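Local coordinates for putative periplasmic protein (Wolinella succinogenes, PDB 3KN3) that probably acts as a periplasmic solute-binding protein, perhaps serving tungstate-type ABC transport, and can hold glutathione in its cleft, at residues K30-D35 with A221-D226; S128-V133 with L168-R173; I161-K166 with P187-V192. One frame throughout, in Å; residues are numbered along the deposited sequence.

Contact 1: residues K30-D35 with A221-D226; sequences KDTGVD and AKQFID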
loop_
_atom_site.group_PDB
_atom_site.type_symbol
_atom_site.label_atom_id
_atom_site.label_comp_id
_atom_site.label_asym_id
_atom_site.label_seq_id
_atom_site.Cartn_x
_atom_site.Cartn_y
_atom_site.Cartn_z
ATOM N N LYS A 30 10.443 16.955 -15.273
ATOM C CA LYS A 30 10.976 18.272 -14.952
ATOM C C LYS A 30 12.438 18.240 -14.494
ATOM O O LYS A 30 13.229 19.096 -14.877
ATOM C CB LYS A 30 10.102 18.941 -13.887
ATOM C CG LYS A 30 10.773 20.061 -13.102
ATOM C CD LYS A 30 9.841 21.253 -12.954
ATOM C CE LYS A 30 9.920 22.152 -14.191
ATOM N NZ LYS A 30 8.633 22.847 -14.504
ATOM N N ASP A 31 12.805 17.253 -13.684
ATOM C CA ASP A 31 14.158 17.220 -13.140
ATOM C C ASP A 31 15.168 16.638 -14.098
ATOM O O ASP A 31 16.370 16.854 -13.945
ATOM C CB ASP A 31 14.207 16.420 -11.842
ATOM C CG ASP A 31 13.579 17.154 -10.686
ATOM O OD1 ASP A 31 13.544 16.588 -9.577
ATOM O OD2 ASP A 31 13.116 18.295 -10.886
ATOM N N THR A 32 14.680 15.931 -15.108
ATOM C CA THR A 32 15.492 14.908 -15.728
ATOM C C THR A 32 15.360 14.847 -17.244
ATOM O O THR A 32 16.247 14.347 -17.930
ATOM C CB THR A 32 15.127 13.561 -15.067
ATOM O OG1 THR A 32 16.311 12.897 -14.632
ATOM C CG2 THR A 32 14.332 12.674 -15.990
ATOM N N GLY A 33 14.260 15.385 -17.770
ATOM C CA GLY A 33 13.942 15.294 -19.192
ATOM C C GLY A 33 13.422 13.932 -19.654
ATOM O O GLY A 33 13.133 13.752 -20.830
ATOM N N VAL A 34 13.295 12.971 -18.742
ATOM C CA VAL A 34 12.834 11.631 -19.106
ATOM C C VAL A 34 11.326 11.445 -18.910
ATOM O O VAL A 34 10.780 11.818 -17.870
ATOM C CB VAL A 34 13.533 10.542 -18.283
ATOM C CG1 VAL A 34 12.874 9.170 -18.532
ATOM C CG2 VAL A 34 15.040 10.511 -18.557
ATOM N N ASP A 35 10.667 10.854 -19.908
ATOM C CA ASP A 35 9.259 10.483 -19.789
ATOM C C ASP A 35 9.036 9.070 -19.242
ATOM O O ASP A 35 9.504 8.084 -19.804
ATOM C CB ASP A 35 8.544 10.607 -21.132
ATOM C CG ASP A 35 8.255 12.039 -21.509
ATOM O OD1 ASP A 35 7.900 12.828 -20.611
ATOM O OD2 ASP A 35 8.375 12.369 -22.712
ATOM N N ALA A 221 16.913 2.976 -15.554
ATOM C CA ALA A 221 16.312 2.441 -14.338
ATOM C C ALA A 221 17.020 2.944 -13.077
ATOM O O ALA A 221 16.381 3.427 -12.131
ATOM C CB ALA A 221 16.297 0.906 -14.384
ATOM N N LYS A 222 18.345 2.831 -13.059
ATOM C CA LYS A 222 19.111 3.270 -11.902
ATOM C C LYS A 222 18.965 4.788 -11.666
ATOM O O LYS A 222 18.897 5.261 -10.525
ATOM C CB LYS A 222 20.578 2.859 -12.056
ATOM C CG LYS A 222 21.512 3.458 -11.046
ATOM C CD LYS A 222 21.578 2.665 -9.750
ATOM C CE LYS A 222 22.574 3.320 -8.776
ATOM N NZ LYS A 222 23.762 3.933 -9.485
ATOM N N GLN A 223 18.889 5.551 -12.748
ATOM C CA GLN A 223 18.709 6.990 -12.617
ATOM C C GLN A 223 17.390 7.327 -11.921
ATOM O O GLN A 223 17.340 8.139 -10.998
ATOM C CB GLN A 223 18.769 7.660 -13.981
ATOM C CG GLN A 223 18.631 9.163 -13.933
ATOM C CD GLN A 223 18.529 9.776 -15.327
ATOM O OE1 GLN A 223 19.443 9.639 -16.139
ATOM N NE2 GLN A 223 17.404 10.437 -15.611
ATOM N N PHE A 224 16.319 6.688 -12.361
ATOM C CA PHE A 224 15.022 6.914 -11.758
ATOM C C PHE A 224 15.011 6.520 -10.290
ATOM O O PHE A 224 14.463 7.224 -9.448
ATOM C CB PHE A 224 13.968 6.120 -12.506
ATOM C CG PHE A 224 12.610 6.252 -11.925
ATOM C CD1 PHE A 224 11.969 7.476 -11.923
ATOM C CD2 PHE A 224 11.967 5.158 -11.388
ATOM C CE1 PHE A 224 10.703 7.605 -11.395
ATOM C CE2 PHE A 224 10.700 5.280 -10.860
ATOM C CZ PHE A 224 10.068 6.504 -10.862
ATOM N N ILE A 225 15.620 5.384 -9.987
ATOM C CA ILE A 225 15.675 4.910 -8.614
ATOM C C ILE A 225 16.487 5.863 -7.737
ATOM O O ILE A 225 16.101 6.161 -6.611
ATOM C CB ILE A 225 16.241 3.466 -8.543
ATOM C CG1 ILE A 225 15.184 2.456 -8.991
ATOM C CG2 ILE A 225 16.744 3.140 -7.151
ATOM C CD1 ILE A 225 15.734 1.058 -9.141
ATOM N N ASP A 226 17.607 6.353 -8.253
ATOM C CA ASP A 226 18.426 7.283 -7.486
ATOM C C ASP A 226 17.644 8.576 -7.228
ATOM O O ASP A 226 17.707 9.156 -6.148
ATOM C CB ASP A 226 19.741 7.585 -8.208
ATOM C CG ASP A 226 20.686 6.385 -8.260
ATOM O OD1 ASP A 226 20.456 5.396 -7.532
ATOM O OD2 ASP A 226 21.675 6.441 -9.030
#
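Gln223 reaches from helix 218-229 to Thr32 and Val34 in a small surface contact, 84 Å² counting both sides, near the turn that links helix 20-32 to strand 35-41. The backbones stay well apart: the nearest CA atoms, of Thr32 and Phe224, are 8.9 Å from each other, and one long side chain spans most of the gap. Gln223 can do this because it is fully stretched, with CG anti to the backbone N (chi1 -178°) and the chain continuing straight beyond it, which carries the amide out to meet the two shorter side chains coming from the opposite direction. Its NE2 does the touching. It lies 2.9 Å from Thr32 OG1, and the methyl of the same residue, Thr32 CG2, is 3.8 Å from NE2. Val34 adds its CG2, also 3.8 Å from Gln223 NE2, so the amide nitrogen is bordered by a hydroxyl and by methyl groups of two residues. A weak hydrogen bond to Tyr28 OH also involves this nitrogen. Between Thr32 and Val34 the chain leaves helical geometry at Gly33, whose positive phi (76°) turns it toward the strand. The same helices also meet through Phe224 and Tyr28, packed edge-to-face, while Val34 and Phe224 both touch Leu7 of strand 6-12. Strand 6-12, helix 20-32 and strand 35-41, with its two strands parallel, form a beta-alpha-beta crossover, a unit of the periplasmic binding protein fold, and helix 218-229 packs beside its helix.

Contact 2: residues S128-V133 with L168-R173; sequences SKEREV and LTLTDR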
loop_
_atom_site.group_PDB
_atom_site.type_symbol
_atom_site.label_atom_id
_atom_site.label_comp_id
_atom_site.label_asym_id
_atom_site.label_seq_id
_atom_site.Cartn_x
_atom_site.Cartn_y
_atom_site.Cartn_z
ATOM N N SER A 128 -3.934 -8.887 3.728
ATOM C CA SER A 128 -2.715 -9.536 4.207
ATOM C C SER A 128 -1.876 -8.571 5.040
ATOM O O SER A 128 -1.123 -8.985 5.914
ATOM C CB SER A 128 -1.906 -10.125 3.058
ATOM O OG SER A 128 -1.631 -9.122 2.108
ATOM N N LYS A 129 -2.031 -7.281 4.778
ATOM C CA LYS A 129 -1.434 -6.264 5.627
ATOM C C LYS A 129 -2.059 -6.270 7.015
ATOM O O LYS A 129 -1.357 -6.268 8.015
ATOM C CB LYS A 129 -1.616 -4.882 5.020
ATOM C CG LYS A 129 -1.111 -3.780 5.917
ATOM C CD LYS A 129 0.339 -4.013 6.273
ATOM C CE LYS A 129 0.961 -2.757 6.859
ATOM N NZ LYS A 129 2.415 -2.927 7.062
ATOM N N GLU A 130 -3.385 -6.267 7.055
ATOM C CA GLU A 130 -4.134 -6.280 8.308
ATOM C C GLU A 130 -3.818 -7.524 9.125
ATOM O O GLU A 130 -3.720 -7.454 10.339
ATOM C CB GLU A 130 -5.642 -6.190 8.030
ATOM C CG GLU A 130 -6.521 -6.406 9.245
ATOM C CD GLU A 130 -7.298 -7.697 9.162
ATOM O OE1 GLU A 130 -7.752 -8.021 8.047
ATOM O OE2 GLU A 130 -7.456 -8.381 10.200
ATOM N N ARG A 131 -3.658 -8.660 8.453
ATOM C CA ARG A 131 -3.217 -9.881 9.116
ATOM C C ARG A 131 -1.830 -9.696 9.713
ATOM O O ARG A 131 -1.572 -10.115 10.835
ATOM C CB ARG A 131 -3.248 -11.068 8.148
ATOM C CG ARG A 131 -4.667 -11.517 7.818
ATOM C CD ARG A 131 -4.731 -12.512 6.667
ATOM N NE ARG A 131 -4.100 -13.785 6.991
ATOM C CZ ARG A 131 -4.628 -14.690 7.809
ATOM N NH1 ARG A 131 -3.981 -15.826 8.049
ATOM N NH2 ARG A 131 -5.796 -14.456 8.395
ATOM N N GLU A 132 -0.934 -9.058 8.965
ATOM C CA GLU A 132 0.401 -8.778 9.475
ATOM C C GLU A 132 0.342 -7.922 10.741
ATOM O O GLU A 132 1.069 -8.163 11.704
ATOM C CB GLU A 132 1.254 -8.095 8.409
ATOM C CG GLU A 132 2.518 -8.862 8.031
ATOM C CD GLU A 132 3.595 -8.857 9.125
ATOM O OE1 GLU A 132 4.785 -8.675 8.777
ATOM O OE2 GLU A 132 3.266 -9.035 10.322
ATOM N N VAL A 133 -0.530 -6.922 10.745
ATOM C CA VAL A 133 -0.639 -6.056 11.910
ATOM C C VAL A 133 -1.073 -6.797 13.194
ATOM O O VAL A 133 -0.513 -6.530 14.268
ATOM C CB VAL A 133 -1.551 -4.856 11.623
ATOM C CG1 VAL A 133 -1.682 -3.973 12.859
ATOM C CG2 VAL A 133 -1.011 -4.058 10.422
ATOM N N LEU A 168 -15.060 -1.555 14.138
ATOM C CA LEU A 168 -13.851 -0.948 13.594
ATOM C C LEU A 168 -13.346 -1.665 12.357
ATOM O O LEU A 168 -13.658 -2.841 12.136
ATOM C CB LEU A 168 -12.737 -1.005 14.640
ATOM C CG LEU A 168 -13.010 -0.355 15.983
ATOM C CD1 LEU A 168 -11.878 -0.636 16.952
ATOM C CD2 LEU A 168 -13.210 1.129 15.776
ATOM N N THR A 169 -12.540 -0.967 11.566
ATOM C CA THR A 169 -11.812 -1.634 10.499
ATOM C C THR A 169 -10.513 -0.926 10.085
ATOM O O THR A 169 -10.243 0.216 10.468
ATOM C CB THR A 169 -12.710 -1.879 9.252
ATOM O OG1 THR A 169 -12.085 -2.841 8.394
ATOM C CG2 THR A 169 -12.936 -0.577 8.489
ATOM N N LEU A 170 -9.715 -1.625 9.285
ATOM C CA LEU A 170 -8.472 -1.086 8.768
ATOM C C LEU A 170 -8.571 -0.816 7.265
ATOM O O LEU A 170 -8.889 -1.711 6.478
ATOM C CB LEU A 170 -7.344 -2.063 9.042
ATOM C CG LEU A 170 -5.969 -1.687 8.505
ATOM C CD1 LEU A 170 -4.881 -2.227 9.439
ATOM C CD2 LEU A 170 -5.784 -2.185 7.075
ATOM N N THR A 171 -8.287 0.415 6.865
ATOM C CA THR A 171 -8.382 0.762 5.455
ATOM C C THR A 171 -7.243 1.671 5.042
ATOM O O THR A 171 -6.667 2.383 5.863
ATOM C CB THR A 171 -9.706 1.467 5.128
ATOM O OG1 THR A 171 -9.709 1.842 3.749
ATOM C CG2 THR A 171 -9.866 2.724 5.976
ATOM N N ASP A 172 -6.908 1.638 3.762
ATOM C CA ASP A 172 -5.964 2.598 3.229
ATOM C C ASP A 172 -6.621 3.976 3.284
ATOM O O ASP A 172 -7.847 4.101 3.250
ATOM C CB ASP A 172 -5.600 2.238 1.795
ATOM C CG ASP A 172 -6.788 2.305 0.874
ATOM O OD1 ASP A 172 -7.536 1.299 0.774
ATOM O OD2 ASP A 172 -6.984 3.379 0.274
ATOM N N ARG A 173 -5.797 5.009 3.374
ATOM C CA ARG A 173 -6.293 6.368 3.527
ATOM C C ARG A 173 -7.078 6.829 2.299
ATOM O O ARG A 173 -8.076 7.531 2.419
ATOM C CB ARG A 173 -5.125 7.316 3.800
ATOM C CG ARG A 173 -5.549 8.730 4.073
ATOM C CD ARG A 173 -4.357 9.600 4.368
ATOM N NE ARG A 173 -3.664 9.209 5.594
ATOM C CZ ARG A 173 -3.923 9.738 6.786
ATOM N NH1 ARG A 173 -4.872 10.664 6.900
ATOM N NH2 ARG A 173 -3.240 9.347 7.861
#
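Apolar contact carries this buried meeting of helix 125-138 with strand 168-172, and Leu170 is the strand residue that makes it. With CG anti to the backbone N (chi1 177°), Leu170 projects from the sheet toward the helix and spreads its two methyls over two positions one turn apart on the helix. CD2 lies 4.1 Å from Glu130 CB, while CD1 faces Val133 CG2 at 4.4 Å. Leu170 sits against the ridge that Glu130 and Val133 form. The backbones come to 6.8 Å between the CA atoms of Glu130 and Leu170, and the total buried area of 129 Å² is mostly owed to the leucine. Val133 continues the apolar layer onto Val103 and Phe107 of helix 103-113.

In fold terms this is a helix laid on one face of the five-stranded mixed sheet of a periplasmic binding protein lobe. Helix 155-164 packs on the other face, where it receives Thr169 and Thr171, the residues flanking Leu170 in the strand.

Polar interactions lie around this core and do not cross between the segments. Glu130 gives only its aliphatic CB to Leu170; its chain bends at chi2 (-111°) and takes the carboxylate away, where OE2 hydrogen-bonds to Tyr148 OH and OE1 to Ser119 OG, so both oxygens of a buried acid are satisfied. Thr171 OG1 donates to Asp172 O at 3.0 Å, in the carbonyl plane and on a lone pair. Asp172 stands at the N-cap of the following helix 173-182, its side chain capping a backbone N just beyond 168-173 and OD1 hydrogen-bonding to Thr175 OG1. Close by are Thr126, about 4 Å from Leu170 between side chains, and Arg120, likewise about 5 Å from Glu130, both seen to bind glutathione in a structure of this protein but without ligand here.

Contact 3: residues I161-K166 with P187-V192; sequences IAEEQK and PPMVIV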
loop_
_atom_site.group_PDB
_atom_site.type_symbol
_atom_site.label_atom_id
_atom_site.label_comp_id
_atom_site.label_asym_id
_atom_site.label_seq_id
_atom_site.Cartn_x
_atom_site.Cartn_y
_atom_site.Cartn_z
ATOM N N ILE A 161 -19.919 -2.387 6.393
ATOM C CA ILE A 161 -20.239 -3.403 7.373
ATOM C C ILE A 161 -19.765 -2.964 8.751
ATOM O O ILE A 161 -20.513 -3.098 9.719
ATOM C CB ILE A 161 -19.623 -4.746 6.997
ATOM C CG1 ILE A 161 -20.367 -5.355 5.803
ATOM C CG2 ILE A 161 -19.668 -5.693 8.164
ATOM C CD1 ILE A 161 -19.579 -6.458 5.116
ATOM N N ALA A 162 -18.537 -2.434 8.843
ATOM C CA ALA A 162 -18.014 -1.979 10.134
ATOM C C ALA A 162 -18.918 -0.903 10.717
ATOM O O ALA A 162 -19.202 -0.890 11.912
ATOM C CB ALA A 162 -16.540 -1.462 10.031
ATOM N N GLU A 163 -19.358 0.004 9.860
ATOM C CA GLU A 163 -20.239 1.079 10.283
ATOM C C GLU A 163 -21.579 0.485 10.742
ATOM O O GLU A 163 -22.123 0.871 11.778
ATOM C CB GLU A 163 -20.427 2.074 9.133
ATOM C CG GLU A 163 -21.040 3.408 9.518
ATOM C CD GLU A 163 -22.564 3.365 9.668
ATOM O OE1 GLU A 163 -23.242 2.682 8.862
ATOM O OE2 GLU A 163 -23.074 4.038 10.594
ATOM N N GLU A 164 -22.092 -0.472 9.977
ATOM C CA GLU A 164 -23.374 -1.097 10.294
ATOM C C GLU A 164 -23.346 -1.750 11.666
ATOM O O GLU A 164 -24.288 -1.610 12.439
ATOM C CB GLU A 164 -23.766 -2.122 9.225
ATOM C CG GLU A 164 -24.652 -1.547 8.127
ATOM C CD GLU A 164 -24.243 -1.985 6.713
ATOM O OE1 GLU A 164 -24.156 -3.210 6.446
ATOM O OE2 GLU A 164 -24.029 -1.090 5.863
ATOM N N GLN A 165 -22.257 -2.451 11.972
ATOM C CA GLN A 165 -22.165 -3.175 13.236
ATOM C C GLN A 165 -21.432 -2.421 14.307
ATOM O O GLN A 165 -20.991 -3.004 15.284
ATOM C CB GLN A 165 -21.563 -4.559 13.032
ATOM C CG GLN A 165 -22.472 -5.412 12.185
ATOM C CD GLN A 165 -21.858 -6.715 11.761
ATOM O OE1 GLN A 165 -21.939 -7.089 10.598
ATOM N NE2 GLN A 165 -21.238 -7.417 12.698
ATOM N N LYS A 166 -21.322 -1.116 14.125
ATOM C CA LYS A 166 -20.857 -0.236 15.192
ATOM C C LYS A 166 -19.462 -0.645 15.677
ATOM O O LYS A 166 -19.147 -0.538 16.863
ATOM C CB LYS A 166 -21.865 -0.231 16.348
ATOM C CG LYS A 166 -23.322 -0.248 15.891
ATOM C CD LYS A 166 -23.992 1.105 16.032
ATOM C CE LYS A 166 -24.129 1.498 17.505
ATOM N NZ LYS A 166 -24.798 2.821 17.702
ATOM N N PRO A 187 -19.999 12.829 10.091
ATOM C CA PRO A 187 -19.314 11.592 9.695
ATOM C C PRO A 187 -19.838 10.330 10.370
ATOM O O PRO A 187 -19.911 10.266 11.598
ATOM C CB PRO A 187 -17.858 11.839 10.133
ATOM C CG PRO A 187 -17.808 13.252 10.655
ATOM C CD PRO A 187 -19.201 13.586 11.066
ATOM N N PRO A 188 -20.194 9.321 9.569
ATOM C CA PRO A 188 -20.470 8.022 10.179
ATOM C C PRO A 188 -19.151 7.472 10.727
ATOM O O PRO A 188 -19.103 6.923 11.826
ATOM C CB PRO A 188 -20.943 7.164 8.995
ATOM C CG PRO A 188 -21.133 8.104 7.850
ATOM C CD PRO A 188 -20.250 9.273 8.099
HETATM N N MSE A 189 -18.085 7.654 9.955
HETATM C CA MSE A 189 -16.802 7.019 10.227
HETATM C C MSE A 189 -15.654 8.025 10.299
HETATM O O MSE A 189 -15.610 9.002 9.552
HETATM C CB MSE A 189 -16.507 5.983 9.151
HETATM C CG MSE A 189 -16.153 4.621 9.687
HETATM SE SE MSE A 189 -17.517 3.794 10.835
HETATM C CE MSE A 189 -16.862 1.967 10.649
ATOM N N VAL A 190 -14.711 7.765 11.195
ATOM C CA VAL A 190 -13.652 8.717 11.458
ATOM C C VAL A 190 -12.323 8.016 11.771
ATOM O O VAL A 190 -12.313 6.919 12.338
ATOM C CB VAL A 190 -14.080 9.632 12.613
ATOM C CG1 VAL A 190 -13.356 9.268 13.895
ATOM C CG2 VAL A 190 -13.854 11.062 12.242
ATOM N N ILE A 191 -11.202 8.628 11.379
ATOM C CA ILE A 191 -9.895 8.063 11.725
ATOM C C ILE A 191 -9.727 8.039 13.223
ATOM O O ILE A 191 -9.899 9.053 13.908
ATOM C CB ILE A 191 -8.704 8.819 11.138
ATOM C CG1 ILE A 191 -8.682 8.684 9.618
ATOM C CG2 ILE A 191 -7.394 8.267 11.727
ATOM C CD1 ILE A 191 -7.495 9.350 8.991
ATOM N N VAL A 192 -9.354 6.871 13.714
ATOM C CA VAL A 192 -9.422 6.557 15.127
ATOM C C VAL A 192 -8.022 6.153 15.575
ATOM O O VAL A 192 -7.726 6.099 16.760
ATOM C CB VAL A 192 -10.475 5.427 15.343
ATOM C CG1 VAL A 192 -9.919 4.269 16.134
ATOM C CG2 VAL A 192 -11.757 5.988 15.957
HETATM O O HOH W 1 -21.370 5.312 12.463
#
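The last turn of helix 155-164 approaches the loop leading into strand 190-193 most closely at Glu163 and Met189, whose CA atoms are 6.9 Å apart, and no direct hydrogen bond joins the two segments. Met189, a selenomethionine here, bends at chi2 (58°) and so brings its terminal methyl onto the helix. CE is 3.5 Å from Ala162 CB. The same methyl lies 3.3 Å from the backbone N of Glu163. SE is 3.8 Å from Glu163 CG, the selenium chain running aslant to the glutamate stem. One residue earlier in the loop, Pro188 CB meets that same Glu163 CG at 3.8 Å. Glu163 CG is anti to the backbone N (chi1 -166°), which directs the stem at the loop, and a bend at chi2 then turns the carboxylate along Pro188. A water donates to Glu163 OE2 at 2.8 Å and to Pro188 O at 2.9 Å. Replacing Glu163 by an alanine would probably leave that water without its anchor on the helix and take from Pro188 CB the methylene it packs on, SE keeping its contact with CB. Tyr179 of helix 173-182 touches Glu163, Pro188 and Met189 alike. The helix itself ends in a Schellman motif with Lys166 at C-prime. The direct contact is thus apolar, and the polar link between helix and loop depends on a water.

Contact 1 stands alone in one part of the fold, with its centre about 33 Å from that of contact 2 and about 42 Å from that of contact 3, on the far side of the chain's centre. Its segments enclose those of the other two along the sequence, because the strands of the second sheet all lie between 30-35 and 221-226, along with several of the first. Contacts 2 and 3 are about 15 Å apart between centres and share the five-stranded sheet; their segments alternate, helix 155-164 being followed, after a short turn, by strand 168-172. They touch at several points, among them Ala162 CB with Thr169 CB at 3.9 Å. This division matches a two-lobed binding protein with sequence-distant segments joined in each lobe.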